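Local coordinates for protein methyl-coenzyme M reductase subunit beta (Methanosarcina barkeri, PDB 1E6Y) that helps form methyl-coenzyme M reductase, the nickel-cofactor F430 enzyme that reacts methyl-coenzyme M with coenzyme B to release methane in the last step of methanogenesis, at residues 238-243 / 306-311. Sequence-based numbering, arbitrary orientation.
Sequences AYQGLN and GTLAAT
Gln240 lays the aliphatic part of its side chain across Leu308, with CG of Gln240 3.9 Å from CD2 of Leu308 and 4.0 Å from its CB. This is buried helix-to-helix packing within the C-terminal domain: the last turn of helix 228-241 meets the middle of helix 296-318, well away from the coenzyme pockets. The CA atoms of this same pair are the nearest across the two segments, 6.8 Å apart. Gln240 runs out extended, CG opposite the backbone N (chi1 -171°) and CD anti to CA, and this reach carries the amide past Leu308 to the neighbouring turn. There NE2 of Gln240 donates to the carbonyl oxygens of Ala304 and Phe385, so its amide fastens the end of helix 228-241 to helix 296-318 and to the chain just ahead of helix 387-395. NE2 of Gln240 also lies 4.4 Å from CB of Thr307, a loose touch. Leu308 answers from the other helix, its CD2 methyl lying 3.2 Å from the carbonyl O of Gln240, a close approach of carbon to oxygen. Cys389 of helix 387-395 touches both Gln240 and Leu308, and Leu248 also packs on Leu308. Next to Leu308, the carbonyl O of Thr307 accepts twice from Thr311, one turn on, from N at 3.1 Å and from OG1 at 2.9 Å, the two donors arriving from opposite faces of the carbonyl plane.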
loop_
_atom_site.group_PDB
_atom_site.type_symbol
_atom_site.label_atom_id
_atom_site.label_comp_id
_atom_site.label_asym_id
_atom_site.label_seq_id
_atom_site.Cartn_x
_atom_site.Cartn_y
_atom_site.Cartn_z
ATOM N N ALA E 238 5.883 5.187 -35.650
ATOM C CA ALA E 238 5.768 5.801 -36.970
ATOM C C ALA E 238 4.514 5.336 -37.708
ATOM O O ALA E 238 3.726 6.156 -38.182
ATOM C CB ALA E 238 7.007 5.489 -37.801
ATOM N N TYR E 239 4.311 4.024 -37.759
ATOM C CA TYR E 239 3.230 3.448 -38.548
ATOM C C TYR E 239 1.864 3.507 -37.862
ATOM O O TYR E 239 0.898 4.007 -38.441
ATOM C CB TYR E 239 3.574 2.007 -38.931
ATOM C CG TYR E 239 4.535 1.916 -40.092
ATOM C CD1 TYR E 239 5.911 1.852 -39.880
ATOM C CD2 TYR E 239 4.070 1.953 -41.407
ATOM C CE1 TYR E 239 6.806 1.831 -40.951
ATOM C CE2 TYR E 239 4.953 1.934 -42.484
ATOM C CZ TYR E 239 6.319 1.875 -42.249
ATOM O OH TYR E 239 7.195 1.880 -43.315
ATOM N N GLN E 240 1.782 3.012 -36.630
ATOM C CA GLN E 240 0.520 3.051 -35.899
ATOM C C GLN E 240 0.195 4.454 -35.391
ATOM O O GLN E 240 -0.937 4.922 -35.527
ATOM C CB GLN E 240 0.538 2.075 -34.721
ATOM C CG GLN E 240 -0.819 1.911 -34.048
ATOM C CD GLN E 240 -0.741 1.125 -32.756
ATOM O OE1 GLN E 240 0.011 1.477 -31.845
ATOM N NE2 GLN E 240 -1.533 0.064 -32.660
ATOM N N GLY E 241 1.194 5.126 -34.827
ATOM C CA GLY E 241 0.946 6.401 -34.181
ATOM C C GLY E 241 0.867 7.592 -35.116
ATOM O O GLY E 241 0.031 8.478 -34.928
ATOM N N LEU E 242 1.739 7.623 -36.121
ATOM C CA LEU E 242 1.928 8.829 -36.917
ATOM C C LEU E 242 1.572 8.641 -38.391
ATOM O O LEU E 242 1.994 9.430 -39.243
ATOM C CB LEU E 242 3.372 9.320 -36.772
ATOM C CG LEU E 242 3.818 9.629 -35.335
ATOM C CD1 LEU E 242 5.276 10.076 -35.323
ATOM C CD2 LEU E 242 2.921 10.710 -34.732
ATOM N N ASN E 243 0.773 7.611 -38.676
ATOM C CA ASN E 243 0.206 7.386 -40.007
ATOM C C ASN E 243 1.288 7.370 -41.095
ATOM O O ASN E 243 1.144 7.997 -42.147
ATOM C CB ASN E 243 -0.857 8.454 -40.311
ATOM C CG ASN E 243 -1.634 8.176 -41.591
ATOM O OD1 ASN E 243 -1.792 7.027 -42.001
ATOM N ND2 ASN E 243 -2.142 9.231 -42.213
ATOM N N GLY E 306 -2.811 -2.380 -38.462
ATOM C CA GLY E 306 -4.052 -3.104 -38.665
ATOM C C GLY E 306 -4.959 -3.083 -37.449
ATOM O O GLY E 306 -6.177 -2.987 -37.579
ATOM N N THR E 307 -4.357 -3.174 -36.266
ATOM C CA THR E 307 -5.093 -3.139 -35.005
ATOM C C THR E 307 -5.828 -1.806 -34.834
ATOM O O THR E 307 -7.006 -1.781 -34.467
ATOM C CB THR E 307 -4.137 -3.358 -33.801
ATOM O OG1 THR E 307 -3.505 -4.639 -33.918
ATOM C CG2 THR E 307 -4.900 -3.295 -32.485
ATOM N N LEU E 308 -5.138 -0.706 -35.122
ATOM C CA LEU E 308 -5.747 0.617 -35.020
ATOM C C LEU E 308 -6.730 0.873 -36.163
ATOM O O LEU E 308 -7.807 1.430 -35.945
ATOM C CB LEU E 308 -4.668 1.703 -35.003
ATOM C CG LEU E 308 -5.155 3.153 -34.882
ATOM C CD1 LEU E 308 -6.038 3.324 -33.653
ATOM C CD2 LEU E 308 -3.954 4.081 -34.809
ATOM N N ALA E 309 -6.377 0.432 -37.367
ATOM C CA ALA E 309 -7.263 0.575 -38.520
ATOM C C ALA E 309 -8.586 -0.150 -38.281
ATOM O O ALA E 309 -9.662 0.417 -38.488
ATOM C CB ALA E 309 -6.584 0.038 -39.774
ATOM N N ALA E 310 -8.496 -1.364 -37.740
ATOM C CA ALA E 310 -9.676 -2.153 -37.403
ATOM C C ALA E 310 -10.511 -1.466 -36.328
ATOM O O ALA E 310 -11.736 -1.514 -36.370
ATOM C CB ALA E 310 -9.265 -3.547 -36.942
ATOM N N THR E 311 -9.843 -0.821 -35.371
ATOM C CA THR E 311 -10.530 -0.061 -34.325
ATOM C C THR E 311 -11.310 1.103 -34.931
ATOM O O THR E 311 -12.491 1.293 -34.632
ATOM C CB THR E 311 -9.531 0.496 -33.279
ATOM O OG1 THR E 311 -8.907 -0.590 -32.581
ATOM C CG2 THR E 311 -10.249 1.386 -32.273
#